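Local structure of indole-3-pyruvate decarboxylase (Azospirillum brasilense, 2NXW) at residues R205-A210 and A333-A338; D213-A218 and V325-H330; A243-R248 and G339-L344; L227-E232 and G261-A266. The protein decarboxylates indole-3-pyruvate and phenylpyruvate to the corresponding aldehydes, using thiamine diphosphate and a metal ion, a reaction of bacterial auxin biosynthesis. All coordinates share one frame; numbering follows the deposited sequence. Where two conformers were deposited one is given.

Contact 1. Residues R205-A210 and A333-A338; sequences RDALAA and ADIPLA
Ile335 reaches from the loop just before helix 337-346 to the first turns of helix 205-221, where it meets Ala207 and Leu208. From its CB, which points at the helix, the side chain forks. The CG2 branch lies anti to the backbone N and is the part that touches Leu208: CG2 is 4.0 Å from Leu208 CD1, the two side chains slanting across one another. The other branch starts at CG1, beside the backbone N (chi1 -64°), and runs on extended, so that CD1 is carried out to the helix backbone. There CD1 lies 3.9 Å from Ala207 O and 4.4 Å from Ala207 CB, the ethyl arm resting on a peptide carbonyl as much as on a methyl. Ala207 CB has a second, looser neighbour in Ala333 O at 4.3 Å.

Leu208 CD1 is wedged further in, between Ile335 and helix 337-346, where it packs on the carbonyl of Gly339 and the methyl of Ala343. All of these contacts are van der Waals. Polar ties lie at the margins: Asp334 is joined by a backbone hydrogen bond to Asp204, and Ile335 by another to Arg323. Pro336, at the N-cap position, then turns the chain into helix 337-346. Ile335, in the connection between an edge strand and a helix, thus packs on both helix 205-221 and helix 337-346, within the Rossmann-like central domain of thiamine diphosphate-dependent decarboxylases.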
# COMPACT_ATOMS: atom_id res chain seq x y z
N ARG A 205 31.53 8.10 13.68
CA ARG A 205 32.98 7.95 13.59
C ARG A 205 33.47 6.55 13.94
O ARG A 205 34.45 6.08 13.38
CB ARG A 205 33.67 8.97 14.49
CG ARG A 205 33.43 10.42 14.08
CD ARG A 205 33.91 10.70 12.67
N ASP A 206 32.79 5.88 14.87
CA ASP A 206 33.19 4.53 15.26
C ASP A 206 32.89 3.56 14.13
O ASP A 206 33.73 2.72 13.79
CB ASP A 206 32.45 4.09 16.53
CG ASP A 206 32.90 4.85 17.76
OD1 ASP A 206 34.12 4.96 17.98
OD2 ASP A 206 32.03 5.34 18.52
N ALA A 207 31.70 3.68 13.55
CA ALA A 207 31.29 2.82 12.45
C ALA A 207 32.18 3.07 11.23
O ALA A 207 32.48 2.15 10.47
CB ALA A 207 29.83 3.06 12.09
N LEU A 208 32.58 4.32 11.06
CA LEU A 208 33.45 4.70 9.95
C LEU A 208 34.78 3.96 10.04
O LEU A 208 35.25 3.38 9.06
CB LEU A 208 33.70 6.21 9.97
CG LEU A 208 34.69 6.76 8.93
CD1 LEU A 208 34.23 6.38 7.53
CD2 LEU A 208 34.80 8.27 9.08
N ALA A 209 35.38 3.97 11.23
CA ALA A 209 36.66 3.29 11.44
C ALA A 209 36.55 1.78 11.24
O ALA A 209 37.38 1.17 10.56
CB ALA A 209 37.17 3.60 12.85
N ALA A 210 35.52 1.18 11.83
CA ALA A 210 35.30 -0.25 11.71
C ALA A 210 35.05 -0.63 10.26
O ALA A 210 35.59 -1.61 9.75
CB ALA A 210 34.12 -0.68 12.58
N ALA A 333 25.53 2.49 9.07
CA ALA A 333 24.77 3.70 8.81
C ALA A 333 25.56 4.94 9.16
O ALA A 333 26.56 4.88 9.88
CB ALA A 333 23.45 3.66 9.60
N ASP A 334 25.12 6.08 8.64
CA ASP A 334 25.76 7.37 8.89
C ASP A 334 27.23 7.41 8.48
O ASP A 334 28.10 7.82 9.26
CB ASP A 334 25.61 7.75 10.36
CG ASP A 334 24.16 7.73 10.82
OD1 ASP A 334 23.28 8.04 9.99
OD2 ASP A 334 23.91 7.41 12.00
N ILE A 335 27.50 7.00 7.25
CA ILE A 335 28.85 7.01 6.72
C ILE A 335 28.87 7.78 5.41
O ILE A 335 28.49 7.25 4.36
CB ILE A 335 29.37 5.58 6.45
CG1 ILE A 335 29.48 4.83 7.78
CG2 ILE A 335 30.71 5.63 5.72
CD1 ILE A 335 30.18 3.50 7.69
N PRO A 336 29.28 9.06 5.45
CA PRO A 336 29.33 9.87 4.23
C PRO A 336 30.44 9.31 3.35
O PRO A 336 31.46 8.85 3.85
CB PRO A 336 29.65 11.27 4.76
CG PRO A 336 30.42 10.99 6.03
CD PRO A 336 29.68 9.84 6.64
N LEU A 337 30.22 9.31 2.04
CA LEU A 337 31.22 8.78 1.12
C LEU A 337 32.58 9.47 1.27
O LEU A 337 33.61 8.80 1.26
CB LEU A 337 30.72 8.92 -0.32
CG LEU A 337 31.49 8.09 -1.35
CD1 LEU A 337 31.31 6.61 -1.05
CD2 LEU A 337 31.01 8.40 -2.76
N ALA A 338 32.58 10.79 1.41
CA ALA A 338 33.83 11.51 1.57
C ALA A 338 34.58 11.03 2.81
O ALA A 338 35.81 10.94 2.80
CB ALA A 338 33.57 13.01 1.65

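Contact 2. Residues D213-A218 and V325-H330; sequences DEVLAA and VTLGYH
Leu327, the first residue of the turn of a beta hairpin that packs against helix 205-221, meets Glu214 and Val215. The hairpin closes with a two-residue type I' turn, Leu327 and His330 exchanging a pair of backbone hydrogen bonds, while Gly328 and Tyr329 both take positive phi. Leu327 is unusual in its conformation: CG stands between the backbone N and the carbonyl carbon (chi1 47°), and chi2 of 16° leaves CD1 nearly eclipsed with CA. This eclipsed shape sends CD2 toward the helix, while Leu327 CD1 lies beside the Glu214 carboxylate, 3.8 Å from Glu214 OE2.

Glu214 comes from the opposite direction with a stretched chain, CG anti to the backbone N (chi1 -163°), and lays its aliphatic part and carboxylate along the leucine. CD2 of Leu327 is 3.8 Å from Glu214 CG and 3.6 Å from Glu214 CD, so the methyl spans the joint between the hydrocarbon and the charged end. A hydrogen bond between Glu214 OE1 and the Tyr332 hydroxyl ties one oxygen to the hairpin's second strand. Val215 crosses Leu327 at about a right angle. Its CG2 lies 4.1 Å from Leu327 CD2, and both residues also rest on Ile318 of the neighbouring strand. The other carboxylate oxygen, Glu214 OE2, lies 3.5 Å from Leu327 CD2 and 4.3 Å from Gly328 CA.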
# COMPACT_ATOMS: atom_id res chain seq x y z
N ASP A 213 38.23 -0.52 8.09
CA ASP A 213 39.07 -1.69 8.33
C ASP A 213 38.51 -2.92 7.63
O ASP A 213 39.26 -3.68 7.01
CB ASP A 213 39.19 -1.99 9.83
CG ASP A 213 40.06 -0.99 10.57
OD1 ASP A 213 40.85 -0.26 9.93
OD2 ASP A 213 39.96 -0.95 11.82
N GLU A 214 37.20 -3.11 7.72
CA GLU A 214 36.57 -4.27 7.11
C GLU A 214 36.66 -4.24 5.59
O GLU A 214 36.90 -5.26 4.96
CB GLU A 214 35.11 -4.38 7.53
CG GLU A 214 34.53 -5.76 7.26
CD GLU A 214 33.05 -5.86 7.56
OE1 GLU A 214 32.55 -5.07 8.39
OE2 GLU A 214 32.40 -6.76 6.98
N VAL A 215 36.46 -3.06 5.01
CA VAL A 215 36.55 -2.92 3.57
C VAL A 215 37.95 -3.27 3.08
O VAL A 215 38.11 -4.02 2.11
CB VAL A 215 36.21 -1.47 3.14
CG1 VAL A 215 36.60 -1.25 1.68
CG2 VAL A 215 34.73 -1.21 3.33
N LEU A 216 38.98 -2.76 3.75
CA LEU A 216 40.34 -3.05 3.32
C LEU A 216 40.66 -4.53 3.47
O LEU A 216 41.34 -5.11 2.62
CB LEU A 216 41.35 -2.19 4.09
CG LEU A 216 41.33 -0.70 3.75
CD1 LEU A 216 42.42 0.03 4.54
CD2 LEU A 216 41.53 -0.51 2.25
N ALA A 217 40.17 -5.15 4.53
CA ALA A 217 40.41 -6.57 4.75
C ALA A 217 39.76 -7.37 3.63
O ALA A 217 40.35 -8.32 3.11
CB ALA A 217 39.86 -7.00 6.09
N ALA A 218 38.55 -6.99 3.25
CA ALA A 218 37.83 -7.68 2.18
C ALA A 218 38.55 -7.52 0.84
O ALA A 218 38.64 -8.47 0.06
CB ALA A 218 36.41 -7.14 2.08
N VAL A 325 27.08 2.04 4.14
CA VAL A 325 27.96 1.08 3.49
C VAL A 325 27.50 -0.32 3.86
O VAL A 325 27.40 -0.66 5.04
CB VAL A 325 29.43 1.26 3.94
CG1 VAL A 325 30.31 0.25 3.21
CG2 VAL A 325 29.90 2.68 3.64
N THR A 326 27.21 -1.12 2.85
CA THR A 326 26.76 -2.49 3.06
C THR A 326 27.77 -3.51 2.56
O THR A 326 28.28 -3.40 1.44
CB THR A 326 25.42 -2.74 2.32
OG1 THR A 326 24.42 -1.86 2.85
CG2 THR A 326 24.97 -4.19 2.50
N LEU A 327 28.06 -4.50 3.40
CA LEU A 327 28.99 -5.59 3.07
C LEU A 327 28.93 -6.69 4.13
O LEU A 327 28.43 -6.48 5.23
CB LEU A 327 30.43 -5.07 2.95
CG LEU A 327 31.06 -4.14 3.99
CD1 LEU A 327 30.28 -4.12 5.30
CD2 LEU A 327 32.50 -4.59 4.21
N GLY A 328 29.45 -7.87 3.78
CA GLY A 328 29.48 -8.99 4.71
C GLY A 328 28.20 -9.25 5.48
O GLY A 328 28.24 -9.65 6.65
N TYR A 329 27.05 -9.03 4.83
CA TYR A 329 25.75 -9.26 5.45
C TYR A 329 25.37 -8.29 6.57
O TYR A 329 24.63 -8.65 7.49
CB TYR A 329 25.65 -10.70 5.97
N HIS A 330 25.87 -7.06 6.50
CA HIS A 330 25.55 -6.04 7.49
C HIS A 330 25.71 -4.65 6.88
O HIS A 330 26.43 -4.47 5.90
CB HIS A 330 26.50 -6.18 8.69
CG HIS A 330 26.17 -5.28 9.84
ND1 HIS A 330 27.07 -5.02 10.85
CD2 HIS A 330 25.05 -4.59 10.15
CE1 HIS A 330 26.51 -4.21 11.74
NE2 HIS A 330 25.28 -3.94 11.33

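Contact 3. Residues A243-R248 and G339-L344; sequences AELAQR and GLVDAL
Leu245 of helix 239-249 carries this helix-to-helix contact, pushing its branched end into the groove between Val341 and Leu344, residues three apart on helix 337-346. With CG anti to its backbone N (chi1 172°), the leucine extends straight at the other helix. CD1 meets the base of Leu344, 3.8 Å from its CB, while CD2 lies 4.1 Å from Leu344 CD1, one methyl low on the partner and the other near its end. Val341 closes the other side more loosely, its CG1 4.4 Å from Leu245 CD2. Leu296 and Phe294 of strand 292-296 pack beneath Leu245 and Leu344 respectively.

Charges lie at the margin. Glu244 OE2 accepts the N-H of Arg248 NE at 2.8 Å through its anti lone pair, in a salt bridge lying close to the guanidinium plane; Arg248 NH2 adds a weak bond to the same oxygen. Arg248 NH1 reaches on to Leu348 O, past the end of helix 337-346, whereas a salt bridge between Lys241 and Asp342 joins the two helices directly. Between 243-248 and 339-344 the contact is purely apolar, so its hold depends on fit and burial, not on direction.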
# COMPACT_ATOMS: atom_id res chain seq x y z
N ALA A 243 41.04 9.38 -6.91
CA ALA A 243 42.19 9.04 -7.76
C ALA A 243 43.31 8.58 -6.82
O ALA A 243 44.02 7.62 -7.12
CB ALA A 243 42.64 10.27 -8.57
N GLU A 244 43.45 9.27 -5.69
CA GLU A 244 44.48 8.91 -4.71
C GLU A 244 44.16 7.53 -4.11
O GLU A 244 45.04 6.69 -4.00
CB GLU A 244 44.54 9.98 -3.61
CG GLU A 244 45.65 9.80 -2.57
CD GLU A 244 47.05 9.89 -3.17
OE1 GLU A 244 47.27 10.71 -4.09
OE2 GLU A 244 47.93 9.14 -2.72
N LEU A 245 42.90 7.31 -3.75
CA LEU A 245 42.50 6.02 -3.20
C LEU A 245 42.76 4.88 -4.19
O LEU A 245 43.28 3.82 -3.81
CB LEU A 245 41.01 6.05 -2.82
CG LEU A 245 40.38 4.71 -2.42
CD1 LEU A 245 41.05 4.19 -1.14
CD2 LEU A 245 38.89 4.90 -2.20
N ALA A 246 42.41 5.09 -5.46
CA ALA A 246 42.61 4.06 -6.49
C ALA A 246 44.07 3.68 -6.63
O ALA A 246 44.39 2.50 -6.80
CB ALA A 246 42.07 4.55 -7.83
N GLN A 247 44.96 4.66 -6.55
CA GLN A 247 46.37 4.36 -6.68
C GLN A 247 46.85 3.56 -5.47
O GLN A 247 47.56 2.56 -5.62
CB GLN A 247 47.18 5.66 -6.82
CG GLN A 247 48.69 5.45 -6.90
CD GLN A 247 49.44 6.73 -7.26
OE1 GLN A 247 49.25 7.78 -6.63
NE2 GLN A 247 50.31 6.65 -8.26
N ARG A 248 46.46 3.98 -4.27
CA ARG A 248 46.89 3.28 -3.05
C ARG A 248 46.25 1.91 -2.82
O ARG A 248 46.88 1.02 -2.26
CB ARG A 248 46.62 4.16 -1.82
CG ARG A 248 47.34 5.49 -1.83
CD ARG A 248 47.30 6.15 -0.46
NE ARG A 248 47.89 7.49 -0.50
CZ ARG A 248 48.18 8.21 0.58
NH1 ARG A 248 47.95 7.71 1.79
NH2 ARG A 248 48.70 9.42 0.44
N GLY A 339 33.83 10.72 3.86
CA GLY A 339 34.44 10.25 5.10
C GLY A 339 35.04 8.87 4.97
O GLY A 339 36.11 8.59 5.52
N LEU A 340 34.35 7.99 4.25
CA LEU A 340 34.84 6.63 4.03
C LEU A 340 36.14 6.69 3.23
O LEU A 340 37.11 6.00 3.54
CB LEU A 340 33.81 5.81 3.26
CG LEU A 340 34.28 4.42 2.82
CD1 LEU A 340 34.51 3.55 4.05
CD2 LEU A 340 33.24 3.80 1.90
N VAL A 341 36.16 7.53 2.20
CA VAL A 341 37.36 7.67 1.37
C VAL A 341 38.53 8.18 2.21
O VAL A 341 39.64 7.65 2.11
CB VAL A 341 37.10 8.62 0.18
CG1 VAL A 341 38.39 8.91 -0.57
CG2 VAL A 341 36.10 7.97 -0.78
N ASP A 342 38.30 9.19 3.03
CA ASP A 342 39.37 9.71 3.87
C ASP A 342 39.87 8.65 4.85
O ASP A 342 41.08 8.55 5.10
CB ASP A 342 38.92 10.94 4.65
CG ASP A 342 38.89 12.20 3.80
OD1 ASP A 342 39.57 12.24 2.75
OD2 ASP A 342 38.21 13.16 4.20
N ALA A 343 38.95 7.87 5.41
CA ALA A 343 39.32 6.82 6.37
C ALA A 343 40.15 5.73 5.71
O ALA A 343 41.06 5.16 6.32
CB ALA A 343 38.07 6.22 6.99
N LEU A 344 39.84 5.42 4.45
CA LEU A 344 40.59 4.41 3.73
C LEU A 344 41.99 4.94 3.41
O LEU A 344 42.97 4.21 3.49
CB LEU A 344 39.87 4.02 2.44
CG LEU A 344 38.56 3.25 2.67
CD1 LEU A 344 37.81 3.08 1.35
CD2 LEU A 344 38.88 1.88 3.27

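Contact 4. Residues L227-E232 and G261-A266; sequences LMVCVE and GLLADA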
# COMPACT_ATOMS: atom_id res chain seq x y z
N LEU A 227 37.54 -2.09 -8.01
CA LEU A 227 37.05 -0.83 -7.46
C LEU A 227 36.23 -0.15 -8.57
O LEU A 227 36.75 0.10 -9.65
CB LEU A 227 38.21 0.11 -7.06
CG LEU A 227 37.75 1.53 -6.70
CD1 LEU A 227 36.95 1.48 -5.41
CD2 LEU A 227 38.94 2.46 -6.53
N MET A 228 34.95 0.09 -8.29
CA MET A 228 34.08 0.77 -9.25
C MET A 228 33.85 2.21 -8.80
O MET A 228 33.43 2.46 -7.66
CB MET A 228 32.73 0.06 -9.37
CG MET A 228 32.82 -1.34 -9.94
SD MET A 228 31.27 -1.84 -10.73
CE MET A 228 31.45 -1.03 -12.31
N VAL A 229 34.16 3.16 -9.67
CA VAL A 229 34.00 4.58 -9.37
C VAL A 229 32.66 4.98 -9.98
O VAL A 229 32.45 4.87 -11.19
CB VAL A 229 35.18 5.38 -9.94
CG1 VAL A 229 34.97 6.87 -9.71
CG2 VAL A 229 36.46 4.91 -9.25
N CYS A 230 31.77 5.46 -9.13
CA CYS A 230 30.40 5.73 -9.54
C CYS A 230 29.84 7.15 -9.36
O CYS A 230 30.58 8.07 -9.02
CB CYS A 230 29.53 4.69 -8.83
SG CYS A 230 30.35 3.03 -8.73
N VAL A 231 28.53 7.29 -9.56
CA VAL A 231 27.88 8.59 -9.54
C VAL A 231 28.14 9.51 -8.34
O VAL A 231 28.40 10.69 -8.53
CB VAL A 231 26.33 8.46 -9.78
CG1 VAL A 231 25.63 7.93 -8.56
CG2 VAL A 231 25.75 9.79 -10.21
N GLU A 232 28.08 8.99 -7.12
CA GLU A 232 28.32 9.86 -5.97
C GLU A 232 29.72 10.50 -5.96
O GLU A 232 29.91 11.58 -5.40
CB GLU A 232 28.08 9.12 -4.66
CG GLU A 232 26.62 8.77 -4.40
CD GLU A 232 26.40 8.25 -3.00
OE1 GLU A 232 27.33 7.63 -2.45
OE2 GLU A 232 25.29 8.46 -2.44
N GLY A 261 34.33 8.79 -17.36
CA GLY A 261 35.18 9.96 -17.47
C GLY A 261 35.99 10.25 -16.22
O GLY A 261 37.02 10.92 -16.28
N LEU A 262 35.52 9.76 -15.08
CA LEU A 262 36.23 9.98 -13.82
C LEU A 262 37.59 9.27 -13.83
O LEU A 262 37.73 8.18 -14.39
CB LEU A 262 35.39 9.46 -12.64
CG LEU A 262 34.12 10.25 -12.30
CD1 LEU A 262 33.34 9.50 -11.22
CD2 LEU A 262 34.49 11.66 -11.83
N LEU A 263 38.59 9.89 -13.20
CA LEU A 263 39.94 9.34 -13.11
C LEU A 263 40.64 9.13 -14.45
O LEU A 263 41.63 8.39 -14.53
CB LEU A 263 39.93 8.01 -12.33
CG LEU A 263 40.05 8.14 -10.80
CD1 LEU A 263 38.85 8.87 -10.23
CD2 LEU A 263 40.17 6.75 -10.20
N ALA A 264 40.16 9.78 -15.50
CA ALA A 264 40.76 9.62 -16.82
C ALA A 264 42.24 10.01 -16.84
O ALA A 264 43.03 9.38 -17.54
CB ALA A 264 40.00 10.46 -17.85
N ASP A 265 42.60 11.03 -16.07
CA ASP A 265 43.99 11.50 -16.03
C ASP A 265 44.77 10.96 -14.84
O ASP A 265 45.91 11.36 -14.62
CB ASP A 265 44.03 13.03 -16.01
CG ASP A 265 43.34 13.65 -17.20
OD1 ASP A 265 43.43 13.10 -18.32
OD2 ASP A 265 42.69 14.71 -17.02
N ALA A 266 44.17 10.05 -14.09
CA ALA A 266 44.81 9.47 -12.91
C ALA A 266 45.90 8.45 -13.20
O ALA A 266 45.98 7.89 -14.29
CB ALA A 266 43.74 8.83 -12.03
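Val229 and Leu262 press together at the tight centre of this contact: Val229 CG1 is 3.4 Å from Leu262 CD1, closer than usual for two methyls, and 3.9 Å from Leu262 CB. The valine puts CG1 anti to its backbone N (chi1 176°), facing the loop, and the leucine slants across it. Leu262 CD1 then leans over the residue that follows the strand, 3.8 Å from Cys230 O, so one methyl touches both a side chain and a peptide carbonyl.

Beside this the packing relaxes. Leu263 lies on the other branch, its CD2 4.2 Å from Val229 CG2, and also packs on Ala246 and Ala243 of helix 239-249. Farther out, Gly261, Ala264 and Asp265 stand at the solvent-exposed rim and leave the strand alone. Two overlapping turns separate the sides: a type II turn from Gly261 to Ala264, closed by a weak bond of 3.4 Å from Ala264 N to Gly261 O, and a type I turn from Leu263 to Ala266. Together they send two successive leucines inward and the following two residues outward. Glu239 OE2 accepts the N-H of Leu263, and Arg356 NH1 binds the carbonyls of Ala264 and Ala266, so residues from other parts of the chain bind these three backbone groups. A hydrophobic turn thus covers the C-terminal end of strand 225-229, an inner parallel strand beside 253-255, as loops do at the carboxyl edge of a Rossmann-like alpha/beta sheet.

In the fold
Contacts 1, 2 and 3 tie together helices 205-221, 337-346 and 239-249, and contacts 1 and 2 also reach the edge of the mixed sheet of the central domain. Contact 4, a loop over the end of strand 225-229, lies nearest the chain's centre, its own centre about 16 Å away against 25 to 29 Å for the others. The partly buried contacts 1 and 2 share helix 205-221 and bring carbonyl or carboxylate oxygens against methyls. Contact 3 is buried and hydrocarbon only; contact 4 is also buried, with one carbonyl touched. These two join where Ala243 CB meets Ala266 CB at 3.9 Å, whereas contacts 2 and 4 do not touch.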